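Local coordinates for 3,6-diketocamphane 1,6-monooxygenase (Pseudomonas putida, PDB 4UWM), which catalyses the FMNH2- and O2-dependent Baeyer-Villiger oxygenation of 2,5-diketobornane ((1S,4S)-bornane-2,5-dione) to a lactone during degradation of (-)-camphor, at residues G6-P11 / T343-A348; D39-S44 / I71-M76; Y103-G108 / P196-T201. One frame throughout, in Å; residues are numbered along the deposited sequence. Where two conformers were deposited one is given.

Contact 1. Residues G6-P11 / T343-A348. With FMN (flavin mononucleotide), chain C.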
loop_
_atom_site.group_PDB
_atom_site.type_symbol
_atom_site.label_atom_id
_atom_site.label_comp_id
_atom_site.label_asym_id
_atom_site.label_seq_id
_atom_site.Cartn_x
_atom_site.Cartn_y
_atom_site.Cartn_z
ATOM N N GLY A 6 -18.036 -14.446 5.793
ATOM C CA GLY A 6 -16.943 -13.471 5.652
ATOM C C GLY A 6 -15.866 -13.674 6.700
ATOM O O GLY A 6 -16.075 -14.382 7.695
ATOM N N LEU A 7 -14.695 -13.082 6.465
ATOM C CA LEU A 7 -13.611 -13.122 7.435
ATOM C C LEU A 7 -13.279 -11.684 7.798
ATOM O O LEU A 7 -13.267 -10.821 6.924
ATOM C CB LEU A 7 -12.407 -13.840 6.819
ATOM C CG LEU A 7 -11.240 -14.267 7.705
ATOM C CD1 LEU A 7 -11.637 -15.374 8.695
ATOM C CD2 LEU A 7 -10.081 -14.706 6.830
ATOM N N ILE A 8 -13.112 -11.402 9.089
ATOM C CA ILE A 8 -12.574 -10.121 9.510
ATOM C C ILE A 8 -11.213 -10.326 10.202
ATOM O O ILE A 8 -11.083 -11.111 11.138
ATOM C CB ILE A 8 -13.570 -9.215 10.286
ATOM C CG1 ILE A 8 -12.919 -7.844 10.584
ATOM C CG2 ILE A 8 -14.105 -9.882 11.551
ATOM C CD1 ILE A 8 -13.886 -6.745 10.946
ATOM N N PHE A 9 -10.207 -9.629 9.688
ATOM C CA PHE A 9 -8.810 -9.773 10.097
ATOM C C PHE A 9 -8.403 -8.452 10.731
ATOM O O PHE A 9 -7.921 -7.517 10.047
ATOM C CB PHE A 9 -7.990 -10.073 8.851
ATOM C CG PHE A 9 -6.624 -10.658 9.109
ATOM C CD1 PHE A 9 -6.472 -11.956 9.592
ATOM C CD2 PHE A 9 -5.483 -9.933 8.776
ATOM C CE1 PHE A 9 -5.194 -12.491 9.784
ATOM C CE2 PHE A 9 -4.220 -10.446 8.962
ATOM C CZ PHE A 9 -4.067 -11.726 9.481
ATOM N N HIS A 10 -8.591 -8.370 12.042
ATOM C CA HIS A 10 -8.275 -7.150 12.777
ATOM C C HIS A 10 -6.856 -6.585 12.701
ATOM O O HIS A 10 -6.706 -5.366 12.574
ATOM C CB HIS A 10 -8.798 -7.165 14.210
ATOM C CG HIS A 10 -10.211 -6.723 14.305
ATOM N ND1 HIS A 10 -11.267 -7.605 14.325
ATOM C CD2 HIS A 10 -10.754 -5.482 14.319
ATOM C CE1 HIS A 10 -12.400 -6.928 14.371
ATOM N NE2 HIS A 10 -12.117 -5.639 14.369
ATOM N N PRO A 11 -5.822 -7.412 12.830
ATOM C CA PRO A 11 -5.905 -8.802 13.271
ATOM C C PRO A 11 -5.838 -8.866 14.799
ATOM O O PRO A 11 -5.887 -7.817 15.461
ATOM C CB PRO A 11 -4.647 -9.403 12.680
ATOM C CG PRO A 11 -3.664 -8.283 12.782
ATOM C CD PRO A 11 -4.453 -7.034 12.452
ATOM N N THR A 343 -24.243 -11.299 5.978
ATOM C CA THR A 343 -22.902 -11.917 6.057
ATOM C C THR A 343 -22.503 -12.170 7.492
ATOM O O THR A 343 -22.562 -11.261 8.344
ATOM C CB THR A 343 -21.790 -11.061 5.365
ATOM O OG1 THR A 343 -22.100 -10.875 3.980
ATOM C CG2 THR A 343 -20.433 -11.768 5.445
ATOM N N LEU A 344 -22.088 -13.402 7.758
ATOM C CA LEU A 344 -21.547 -13.745 9.057
ATOM C C LEU A 344 -20.043 -13.486 8.973
ATOM O O LEU A 344 -19.311 -14.221 8.284
ATOM C CB LEU A 344 -21.814 -15.214 9.394
ATOM C CG LEU A 344 -21.156 -15.704 10.683
ATOM C CD1 LEU A 344 -21.910 -15.187 11.891
ATOM C CD2 LEU A 344 -21.051 -17.224 10.706
ATOM N N GLN A 345 -19.596 -12.444 9.667
ATOM C CA GLN A 345 -18.215 -12.004 9.512
ATOM C C GLN A 345 -17.399 -12.644 10.611
ATOM O O GLN A 345 -17.437 -12.205 11.750
ATOM C CB GLN A 345 -18.110 -10.463 9.526
ATOM C CG GLN A 345 -16.979 -9.901 8.658
ATOM C CD GLN A 345 -17.294 -9.919 7.159
ATOM O OE1 GLN A 345 -18.407 -9.587 6.739
ATOM N NE2 GLN A 345 -16.298 -10.274 6.344
ATOM N N VAL A 346 -16.656 -13.683 10.255
ATOM C CA VAL A 346 -15.907 -14.459 11.243
ATOM C C VAL A 346 -14.587 -13.807 11.656
ATOM O O VAL A 346 -13.742 -13.522 10.808
ATOM C CB VAL A 346 -15.653 -15.892 10.729
ATOM C CG1 VAL A 346 -14.896 -16.710 11.769
ATOM C CG2 VAL A 346 -16.985 -16.545 10.367
ATOM N N GLU A 347 -14.413 -13.590 12.956
ATOM C CA GLU A 347 -13.195 -12.976 13.494
ATOM C C GLU A 347 -12.009 -13.922 13.380
ATOM O O GLU A 347 -12.050 -15.044 13.898
ATOM C CB GLU A 347 -13.383 -12.584 14.957
ATOM C CG GLU A 347 -14.322 -11.413 15.225
ATOM C CD GLU A 347 -13.705 -10.036 14.959
ATOM O OE1 GLU A 347 -12.482 -9.939 14.651
ATOM O OE2 GLU A 347 -14.464 -9.049 15.052
ATOM N N ALA A 348 -10.950 -13.475 12.704
ATOM C CA ALA A 348 -9.758 -14.299 12.536
ATOM C C ALA A 348 -8.864 -14.182 13.761
ATOM O O ALA A 348 -8.645 -13.079 14.286
ATOM C CB ALA A 348 -8.998 -13.923 11.264
HETATM N N1 FMN C . -14.126 -0.164 13.750
HETATM C C2 FMN C . -13.802 -0.464 12.459
HETATM O O2 FMN C . -13.826 0.438 11.595
HETATM N N3 FMN C . -13.459 -1.704 12.064
HETATM C C4 FMN C . -13.410 -2.736 12.915
HETATM O O4 FMN C . -13.087 -3.866 12.495
HETATM C C4A FMN C . -13.744 -2.502 14.349
HETATM N N5 FMN C . -13.712 -3.491 15.271
HETATM C C5A FMN C . -14.020 -3.259 16.572
HETATM C C6 FMN C . -13.981 -4.306 17.496
HETATM C C7 FMN C . -14.295 -4.086 18.838
HETATM C C7M FMN C . -14.245 -5.230 19.820
HETATM C C8 FMN C . -14.676 -2.713 19.280
HETATM C C8M FMN C . -15.024 -2.417 20.713
HETATM C C9 FMN C . -14.717 -1.668 18.361
HETATM C C9A FMN C . -14.407 -1.882 17.019
HETATM N N10 FMN C . -14.452 -0.822 16.077
HETATM C C10 FMN C . -14.118 -1.110 14.727
HETATM C "C1'" FMN C . -14.811 0.545 16.499
HETATM C "C2'" FMN C . -16.281 0.848 16.256
HETATM O "O2'" FMN C . -16.604 0.447 14.926
HETATM C "C3'" FMN C . -16.565 2.338 16.427
HETATM O "O3'" FMN C . -16.989 2.569 17.778
HETATM C "C4'" FMN C . -17.621 2.810 15.423
HETATM O "O4'" FMN C . -17.024 3.008 14.135
HETATM C "C5'" FMN C . -18.346 4.078 15.859
HETATM O "O5'" FMN C . -19.538 3.632 16.490
HETATM P P FMN C . -20.783 4.580 16.827
HETATM O O1P FMN C . -20.928 5.557 15.703
HETATM O O2P FMN C . -21.878 3.557 16.882
HETATM O O3P FMN C . -20.403 5.190 18.146
HETATM O O HOH W 1 -9.253 -10.624 13.580
#
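Thr343 sets its methyl CG2 against the backbone of Gly6. Next, Leu344 O accepts the Gly6 N-H. Gln345 bends at chi2 (76°), which turns CD back over Gly6. A side chain on Gly6 would collide with this amide. Gln345 NE2 then donates to Leu7 O at 3.1 Å, with the oxygen close to the amide plane but the donor well above the carbonyl plane. The same NE2 has a second, weak bond to Ser40 OG. Val346 continues the parallel pairing through N to Gly6 O and O to Ile8 N. These are the first and last strands of the TIM barrel of the bacterial luciferase family, so their pairing closes the barrel. Leu7 and Val346 face outward onto helix 356-369, while Ile8 and Glu347 share the flavin side. Glu347 lies alongside Ile8, its CD 3.4 Å from Ile8 CG2. Glu347 OE1 accepts a bent hydrogen bond (130° at the hydrogen) from His10 ND1 at 2.7 Å, through its syn lone pair, and carboxylate and imidazole are nearly coplanar (13° apart). Ser256 OG holds OE2, so both oxygens are gripped. His10 NE2 donates to FMN N5 at 2.8 Å. Held at both nitrogens, the ring probably turns little. Ala348 N bonds to Ile8 O. Its CB meets the edge of the Phe9 ring, 3.6 Å from CD1, and a water sits between Ala348 O and His10 N.

Contact 2. Residues D39-S44 / I71-M76. With FMN (flavin mononucleotide), chain C; PG4 (tetraethylene glycol), chain D.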
loop_
_atom_site.group_PDB
_atom_site.type_symbol
_atom_site.label_atom_id
_atom_site.label_comp_id
_atom_site.label_asym_id
_atom_site.label_seq_id
_atom_site.Cartn_x
_atom_site.Cartn_y
_atom_site.Cartn_z
ATOM N N ASP A 39 -16.814 -15.260 1.092
ATOM C CA ASP A 39 -17.227 -14.215 0.153
ATOM C C ASP A 39 -16.344 -12.942 0.221
ATOM O O ASP A 39 -16.084 -12.311 -0.793
ATOM C CB ASP A 39 -18.668 -13.786 0.445
ATOM C CG ASP A 39 -19.180 -12.768 -0.554
ATOM O OD1 ASP A 39 -19.115 -13.059 -1.759
ATOM O OD2 ASP A 39 -19.636 -11.671 -0.141
ATOM N N SER A 40 -15.944 -12.565 1.426
ATOM C CA SER A 40 -15.220 -11.310 1.629
ATOM C C SER A 40 -14.215 -11.436 2.765
ATOM O O SER A 40 -14.405 -12.227 3.689
ATOM C CB SER A 40 -16.191 -10.159 1.890
ATOM O OG SER A 40 -16.925 -10.374 3.073
ATOM N N MET A 41 -13.132 -10.655 2.682
ATOM C CA MET A 41 -12.196 -10.542 3.793
ATOM C C MET A 41 -12.006 -9.070 4.118
ATOM O O MET A 41 -11.595 -8.312 3.258
ATOM C CB MET A 41 -10.863 -11.200 3.438
ATOM C CG MET A 41 -9.810 -11.106 4.552
ATOM S SD MET A 41 -8.280 -11.850 3.969
ATOM C CE MET A 41 -7.236 -11.740 5.439
ATOM N N MET A 42 -12.366 -8.688 5.337
ATOM C CA MET A 42 -12.205 -7.326 5.851
ATOM C C MET A 42 -10.877 -7.258 6.612
ATOM O O MET A 42 -10.565 -8.170 7.390
ATOM C CB MET A 42 -13.361 -6.973 6.798
ATOM C CG MET A 42 -14.719 -6.844 6.085
ATOM S SD MET A 42 -16.053 -6.492 7.252
ATOM C CE MET A 42 -17.494 -6.633 6.173
ATOM N N ILE A 43 -10.101 -6.184 6.402
ATOM C CA ILE A 43 -8.806 -6.018 7.101
ATOM C C ILE A 43 -8.755 -4.659 7.745
ATOM O O ILE A 43 -8.908 -3.644 7.050
ATOM C CB ILE A 43 -7.609 -6.241 6.148
ATOM C CG1 ILE A 43 -7.773 -7.591 5.447
ATOM C CG2 ILE A 43 -6.270 -6.139 6.909
ATOM C CD1 ILE A 43 -6.951 -7.814 4.205
ATOM N N SER A 44 -8.539 -4.631 9.055
ATOM C CA SER A 44 -8.579 -3.381 9.813
ATOM C C SER A 44 -7.267 -2.585 9.761
ATOM O O SER A 44 -6.263 -3.064 9.252
ATOM C CB SER A 44 -9.014 -3.616 11.262
ATOM O OG SER A 44 -10.293 -4.229 11.303
ATOM N N ILE A 71 -12.739 -14.076 -3.805
ATOM C CA ILE A 71 -13.006 -13.362 -2.566
ATOM C C ILE A 71 -12.902 -11.847 -2.821
ATOM O O ILE A 71 -12.094 -11.415 -3.641
ATOM C CB ILE A 71 -12.051 -13.845 -1.434
ATOM C CG1 ILE A 71 -12.580 -13.461 -0.053
ATOM C CG2 ILE A 71 -10.597 -13.437 -1.716
ATOM C CD1 ILE A 71 -11.968 -14.285 1.072
ATOM N N LYS A 72 -13.756 -11.077 -2.149
ATOM C CA LYS A 72 -13.737 -9.623 -2.200
ATOM C C LYS A 72 -12.992 -9.080 -0.966
ATOM O O LYS A 72 -13.116 -9.628 0.130
ATOM C CB LYS A 72 -15.164 -9.067 -2.200
ATOM C CG LYS A 72 -16.048 -9.576 -3.338
ATOM C CD LYS A 72 -17.404 -8.902 -3.233
ATOM C CE LYS A 72 -18.478 -9.627 -4.019
ATOM N NZ LYS A 72 -19.730 -8.833 -3.909
ATOM N N PHE A 73 -12.255 -7.986 -1.141
ATOM C CA PHE A 73 -11.494 -7.389 -0.024
ATOM C C PHE A 73 -12.030 -6.027 0.374
ATOM O O PHE A 73 -12.521 -5.297 -0.477
ATOM C CB PHE A 73 -10.028 -7.229 -0.411
ATOM C CG PHE A 73 -9.318 -8.517 -0.651
ATOM C CD1 PHE A 73 -8.754 -9.221 0.412
ATOM C CD2 PHE A 73 -9.168 -9.008 -1.936
ATOM C CE1 PHE A 73 -8.074 -10.406 0.191
ATOM C CE2 PHE A 73 -8.474 -10.200 -2.168
ATOM C CZ PHE A 73 -7.939 -10.904 -1.101
ATOM N N ALA A 74 -11.921 -5.680 1.654
ATOM C CA ALA A 74 -12.233 -4.338 2.104
ATOM C C ALA A 74 -11.328 -3.931 3.240
ATOM O O ALA A 74 -11.195 -4.673 4.221
ATOM C CB ALA A 74 -13.694 -4.233 2.559
ATOM N N PRO A 75 -10.732 -2.727 3.144
ATOM C CA PRO A 75 -10.214 -2.144 4.370
ATOM C C PRO A 75 -11.392 -1.842 5.285
ATOM O O PRO A 75 -12.436 -1.315 4.828
ATOM C CB PRO A 75 -9.523 -0.840 3.886
ATOM C CG PRO A 75 -10.239 -0.490 2.634
ATOM C CD PRO A 75 -10.636 -1.804 1.992
ATOM N N MET A 76 -11.254 -2.172 6.561
ATOM C CA MET A 76 -12.345 -2.000 7.519
ATOM C C MET A 76 -11.826 -1.495 8.861
ATOM O O MET A 76 -11.697 -2.270 9.836
ATOM C CB MET A 76 -13.116 -3.318 7.691
ATOM C CG MET A 76 -14.425 -3.192 8.473
ATOM S SD MET A 76 -15.572 -2.061 7.658
ATOM C CE MET A 76 -15.848 -2.950 6.115
HETATM N N1 FMN C . -14.126 -0.164 13.750
HETATM C C2 FMN C . -13.802 -0.464 12.459
HETATM O O2 FMN C . -13.826 0.438 11.595
HETATM N N3 FMN C . -13.459 -1.704 12.064
HETATM C C4 FMN C . -13.410 -2.736 12.915
HETATM O O4 FMN C . -13.087 -3.866 12.495
HETATM C C4A FMN C . -13.744 -2.502 14.349
HETATM N N5 FMN C . -13.712 -3.491 15.271
HETATM C C5A FMN C . -14.020 -3.259 16.572
HETATM C C6 FMN C . -13.981 -4.306 17.496
HETATM C C7 FMN C . -14.295 -4.086 18.838
HETATM C C7M FMN C . -14.245 -5.230 19.820
HETATM C C8 FMN C . -14.676 -2.713 19.280
HETATM C C8M FMN C . -15.024 -2.417 20.713
HETATM C C9 FMN C . -14.717 -1.668 18.361
HETATM C C9A FMN C . -14.407 -1.882 17.019
HETATM N N10 FMN C . -14.452 -0.822 16.077
HETATM C C10 FMN C . -14.118 -1.110 14.727
HETATM C "C1'" FMN C . -14.811 0.545 16.499
HETATM C "C2'" FMN C . -16.281 0.848 16.256
HETATM O "O2'" FMN C . -16.604 0.447 14.926
HETATM C "C3'" FMN C . -16.565 2.338 16.427
HETATM O "O3'" FMN C . -16.989 2.569 17.778
HETATM C "C4'" FMN C . -17.621 2.810 15.423
HETATM O "O4'" FMN C . -17.024 3.008 14.135
HETATM C "C5'" FMN C . -18.346 4.078 15.859
HETATM O "O5'" FMN C . -19.538 3.632 16.490
HETATM P P FMN C . -20.783 4.580 16.827
HETATM O O1P FMN C . -20.928 5.557 15.703
HETATM O O2P FMN C . -21.878 3.557 16.882
HETATM O O3P FMN C . -20.403 5.190 18.146
HETATM O O1 PG4 D . -20.087 -10.446 -6.764
HETATM C C1 PG4 D . -20.653 -9.597 -7.774
HETATM C C2 PG4 D . -19.787 -8.356 -7.966
HETATM O O2 PG4 D . -19.654 -7.636 -6.735
HETATM C C3 PG4 D . -18.703 -6.578 -6.845
HETATM C C4 PG4 D . -18.964 -5.488 -5.819
HETATM O O3 PG4 D . -19.191 -6.061 -4.541
HETATM C C5 PG4 D . -18.744 -5.210 -3.497
HETATM C C6 PG4 D . -19.633 -5.414 -2.289
HETATM O O4 PG4 D . -19.388 -6.694 -1.713
HETATM C C7 PG4 D . -20.154 -6.833 -0.522
HETATM C C8 PG4 D . -20.011 -8.255 0.017
HETATM O O5 PG4 D . -20.294 -9.209 -1.020
#
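Asp39-Ser44 and Ile71-Met76 run parallel, with the short strand axes 4.7 Å apart and 18° from alignment. Five backbone bonds join them, from Lys72 N to Asp39 O at one end to Met76 N to Ile43 O at the other. On one face, Met41 SD approaches the edge of the Phe73 ring, 4.0 Å from CE1, a Met-aromatic contact. On the other, Met42 and Met76 lie side by side; in the conformer described Met42 SD is 3.7 Å from Met76 CE. At the outer end the extended Lys72 chain puts NZ among the oxygens of a tetraethylene glycol, probably from crystallisation. Asp39 OD2 accepts a bond from glycol O5 at 2.7 Å and lies 4.7 Å from Lys72 NZ. An alanine at Asp39 would probably leave the O5 hydroxyl without its acceptor and the ammonium without this opposite charge. At the inner end Met76 O accepts a hydrogen bond from FMN N3 at 2.9 Å. Ser44 OG lies 2.8 Å from Met76 O and 3.1 Å from FMN O4. The pair belongs to a beta-alpha-beta crossover, strand 40-43, helix 57-65, strand 72-79, whose C-terminal strand ends form part of the flavin site, as TIM barrels place their ligands.

Contact 3. Residues Y103-G108 / P196-T201. With FMN (flavin mononucleotide), chain C.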
loop_
_atom_site.group_PDB
_atom_site.type_symbol
_atom_site.label_atom_id
_atom_site.label_comp_id
_atom_site.label_asym_id
_atom_site.label_seq_id
_atom_site.Cartn_x
_atom_site.Cartn_y
_atom_site.Cartn_z
ATOM N N TYR A 103 -13.830 -5.645 -4.441
ATOM C CA TYR A 103 -13.334 -4.659 -3.489
ATOM C C TYR A 103 -14.510 -3.886 -2.964
ATOM O O TYR A 103 -15.441 -3.622 -3.710
ATOM C CB TYR A 103 -12.324 -3.720 -4.215
ATOM C CG TYR A 103 -11.817 -2.611 -3.346
ATOM C CD1 TYR A 103 -12.512 -1.406 -3.254
ATOM C CD2 TYR A 103 -10.652 -2.767 -2.591
ATOM C CE1 TYR A 103 -12.081 -0.397 -2.426
ATOM C CE2 TYR A 103 -10.200 -1.753 -1.756
ATOM C CZ TYR A 103 -10.916 -0.568 -1.691
ATOM O OH TYR A 103 -10.505 0.448 -0.860
ATOM N N PHE A 104 -14.497 -3.540 -1.680
ATOM C CA PHE A 104 -15.349 -2.463 -1.196
ATOM C C PHE A 104 -14.619 -1.701 -0.116
ATOM O O PHE A 104 -13.578 -2.153 0.363
ATOM C CB PHE A 104 -16.780 -2.920 -0.790
ATOM C CG PHE A 104 -16.835 -3.926 0.331
ATOM C CD1 PHE A 104 -16.564 -5.272 0.091
ATOM C CD2 PHE A 104 -17.201 -3.526 1.624
ATOM C CE1 PHE A 104 -16.627 -6.202 1.122
ATOM C CE2 PHE A 104 -17.255 -4.454 2.662
ATOM C CZ PHE A 104 -16.980 -5.795 2.395
ATOM N N LEU A 105 -15.152 -0.543 0.257
ATOM C CA LEU A 105 -14.424 0.415 1.079
ATOM C C LEU A 105 -15.080 0.701 2.423
ATOM O O LEU A 105 -16.161 1.311 2.496
ATOM C CB LEU A 105 -14.236 1.731 0.285
ATOM C CG LEU A 105 -13.728 2.965 1.032
ATOM C CD1 LEU A 105 -12.270 2.780 1.472
ATOM C CD2 LEU A 105 -13.877 4.206 0.132
ATOM N N GLY A 106 -14.398 0.317 3.500
ATOM C CA GLY A 106 -14.807 0.750 4.829
ATOM C C GLY A 106 -14.168 2.080 5.152
ATOM O O GLY A 106 -12.965 2.252 4.945
ATOM N N ILE A 107 -14.965 3.026 5.659
ATOM C CA ILE A 107 -14.417 4.315 6.146
ATOM C C ILE A 107 -14.725 4.530 7.614
ATOM O O ILE A 107 -15.711 4.010 8.111
ATOM C CB ILE A 107 -14.949 5.515 5.328
ATOM C CG1 ILE A 107 -16.471 5.697 5.545
ATOM C CG2 ILE A 107 -14.603 5.336 3.860
ATOM C CD1 ILE A 107 -17.020 7.016 5.013
ATOM N N GLY A 108 -13.876 5.264 8.324
ATOM C CA GLY A 108 -14.160 5.583 9.711
ATOM C C GLY A 108 -13.304 6.707 10.222
ATOM O O GLY A 108 -12.423 7.187 9.511
ATOM N N PRO A 196 -16.611 2.979 -5.115
ATOM C CA PRO A 196 -16.876 1.621 -4.633
ATOM C C PRO A 196 -18.059 1.651 -3.679
ATOM O O PRO A 196 -18.411 2.724 -3.145
ATOM C CB PRO A 196 -15.592 1.281 -3.850
ATOM C CG PRO A 196 -15.183 2.598 -3.282
ATOM C CD PRO A 196 -15.511 3.619 -4.362
ATOM N N GLU A 197 -18.659 0.492 -3.420
ATOM C CA GLU A 197 -19.599 0.411 -2.316
ATOM C C GLU A 197 -18.862 0.766 -1.025
ATOM O O GLU A 197 -17.728 0.319 -0.829
ATOM C CB GLU A 197 -20.209 -0.986 -2.221
ATOM C CG GLU A 197 -21.174 -1.142 -1.055
ATOM C CD GLU A 197 -22.048 -2.383 -1.163
ATOM O OE1 GLU A 197 -21.878 -3.148 -2.134
ATOM O OE2 GLU A 197 -22.896 -2.581 -0.268
ATOM N N ILE A 198 -19.498 1.568 -0.173
ATOM C CA ILE A 198 -18.878 2.094 1.044
ATOM C C ILE A 198 -19.555 1.474 2.264
ATOM O O ILE A 198 -20.786 1.353 2.292
ATOM C CB ILE A 198 -18.929 3.643 1.070
ATOM C CG1 ILE A 198 -18.004 4.199 -0.021
ATOM C CG2 ILE A 198 -18.608 4.216 2.436
ATOM C CD1 ILE A 198 -18.060 5.702 -0.179
ATOM N N ALA A 199 -18.741 1.042 3.236
ATOM C CA ALA A 199 -19.223 0.459 4.483
ATOM C C ALA A 199 -18.788 1.260 5.691
ATOM O O ALA A 199 -17.778 1.964 5.648
ATOM C CB ALA A 199 -18.761 -0.989 4.589
ATOM N N VAL A 200 -19.582 1.196 6.763
ATOM C CA VAL A 200 -19.189 1.791 8.042
ATOM C C VAL A 200 -19.530 0.798 9.154
ATOM O O VAL A 200 -20.428 -0.025 9.008
ATOM C CB VAL A 200 -19.836 3.172 8.330
ATOM C CG1 VAL A 200 -19.554 4.173 7.216
ATOM C CG2 VAL A 200 -21.330 3.049 8.586
ATOM N N THR A 201 -18.768 0.843 10.246
ATOM C CA THR A 201 -18.984 -0.057 11.374
ATOM C C THR A 201 -19.619 0.714 12.511
ATOM O O THR A 201 -19.254 1.854 12.766
ATOM C CB THR A 201 -17.674 -0.701 11.900
ATOM O OG1 THR A 201 -16.760 0.324 12.296
ATOM C CG2 THR A 201 -17.023 -1.573 10.848
HETATM N N1 FMN C . -14.126 -0.164 13.750
HETATM C C2 FMN C . -13.802 -0.464 12.459
HETATM O O2 FMN C . -13.826 0.438 11.595
HETATM N N3 FMN C . -13.459 -1.704 12.064
HETATM C C4 FMN C . -13.410 -2.736 12.915
HETATM O O4 FMN C . -13.087 -3.866 12.495
HETATM C C4A FMN C . -13.744 -2.502 14.349
HETATM N N5 FMN C . -13.712 -3.491 15.271
HETATM C C5A FMN C . -14.020 -3.259 16.572
HETATM C C6 FMN C . -13.981 -4.306 17.496
HETATM C C7 FMN C . -14.295 -4.086 18.838
HETATM C C7M FMN C . -14.245 -5.230 19.820
HETATM C C8 FMN C . -14.676 -2.713 19.280
HETATM C C8M FMN C . -15.024 -2.417 20.713
HETATM C C9 FMN C . -14.717 -1.668 18.361
HETATM C C9A FMN C . -14.407 -1.882 17.019
HETATM N N10 FMN C . -14.452 -0.822 16.077
HETATM C C10 FMN C . -14.118 -1.110 14.727
HETATM C "C1'" FMN C . -14.811 0.545 16.499
HETATM C "C2'" FMN C . -16.281 0.848 16.256
HETATM O "O2'" FMN C . -16.604 0.447 14.926
HETATM C "C3'" FMN C . -16.565 2.338 16.427
HETATM O "O3'" FMN C . -16.989 2.569 17.778
HETATM C "C4'" FMN C . -17.621 2.810 15.423
HETATM O "O4'" FMN C . -17.024 3.008 14.135
HETATM C "C5'" FMN C . -18.346 4.078 15.859
HETATM O "O5'" FMN C . -19.538 3.632 16.490
HETATM P P FMN C . -20.783 4.580 16.827
HETATM O O1P FMN C . -20.928 5.557 15.703
HETATM O O2P FMN C . -21.878 3.557 16.882
HETATM O O3P FMN C . -20.403 5.190 18.146
HETATM O O HOH W 2 -17.516 -1.969 -4.440
HETATM O O HOH W 3 -16.585 2.469 10.275
#
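Tyr103-Gly108 and Pro196-Thr201 pair in parallel, the strand axes approaching to 4.5 Å at 45°, through three direct backbone bonds: Leu105 N to Glu197 O, Ala199 N to Leu105 O at 2.7 Å, and Ile107 N to Ala199 O.

Pro196 packs against two residues. Its CB lies at the edge of the Tyr103 ring, 4.1 Å from Tyr103 CD1, and its CG is 3.8 Å from Leu105 CB. Leu105 then runs alongside Ile198, with Leu105 CD2 4.1 Å from Ile198 CG1. Ile107 continues the row: its CG1 meets Ile198 CG2 and, in the conformer described, Val200 CG1 as well. Trp154 and Leu147 of helix 139-155 cover this apolar face.

Phe104 belongs to the other face. Its CB touches Glu197 O at 3.4 Å. The ring turns its edge to Ala199, with Phe104 CD2 4.2 Å from Ala199 CB. Glu197 itself is exposed, and its carboxylate forms a salt bridge with Arg252.

At each end of the directly bonded run a water takes over, as the strands splay apart. One links Tyr103 O with Glu197 N, the other Ile107 O with Thr201 N.

Thr201 binds the flavin chain. Thr201 O accepts a hydrogen bond from FMN O4' at 2.9 Å. In the conformer described Thr201 OG1 lies close to FMN O2'.

The apolar, directly bonded middle probably fixes this pair of TIM-barrel strands against each other. Thr201, at the C-terminal end of its segment, is thereby likely to be held where its O and OG1 face the ribityl hydroxyls of the cofactor.

The three contacts are pairings in one curled parallel sheet. Contacts 1 and 2 have centres 8 Å apart and join through adjacent strands: Phe9 N is 2.7 Å from Met42 O, and Leu7 O is 2.8 Å from Met42 N. Contacts 2 and 3, 10 Å apart between centres, meet where Pro75 O lies 2.9 Å from Gly106 N. Contacts 1 and 3 do not touch; their centres are about 15 Å apart. Along the chain, contact 1 encloses the other two, which follow in series. All converge on FMN. Contact 1 reaches N5, contact 2 the O4 and N3 edge, and contact 3 the ribityl chain.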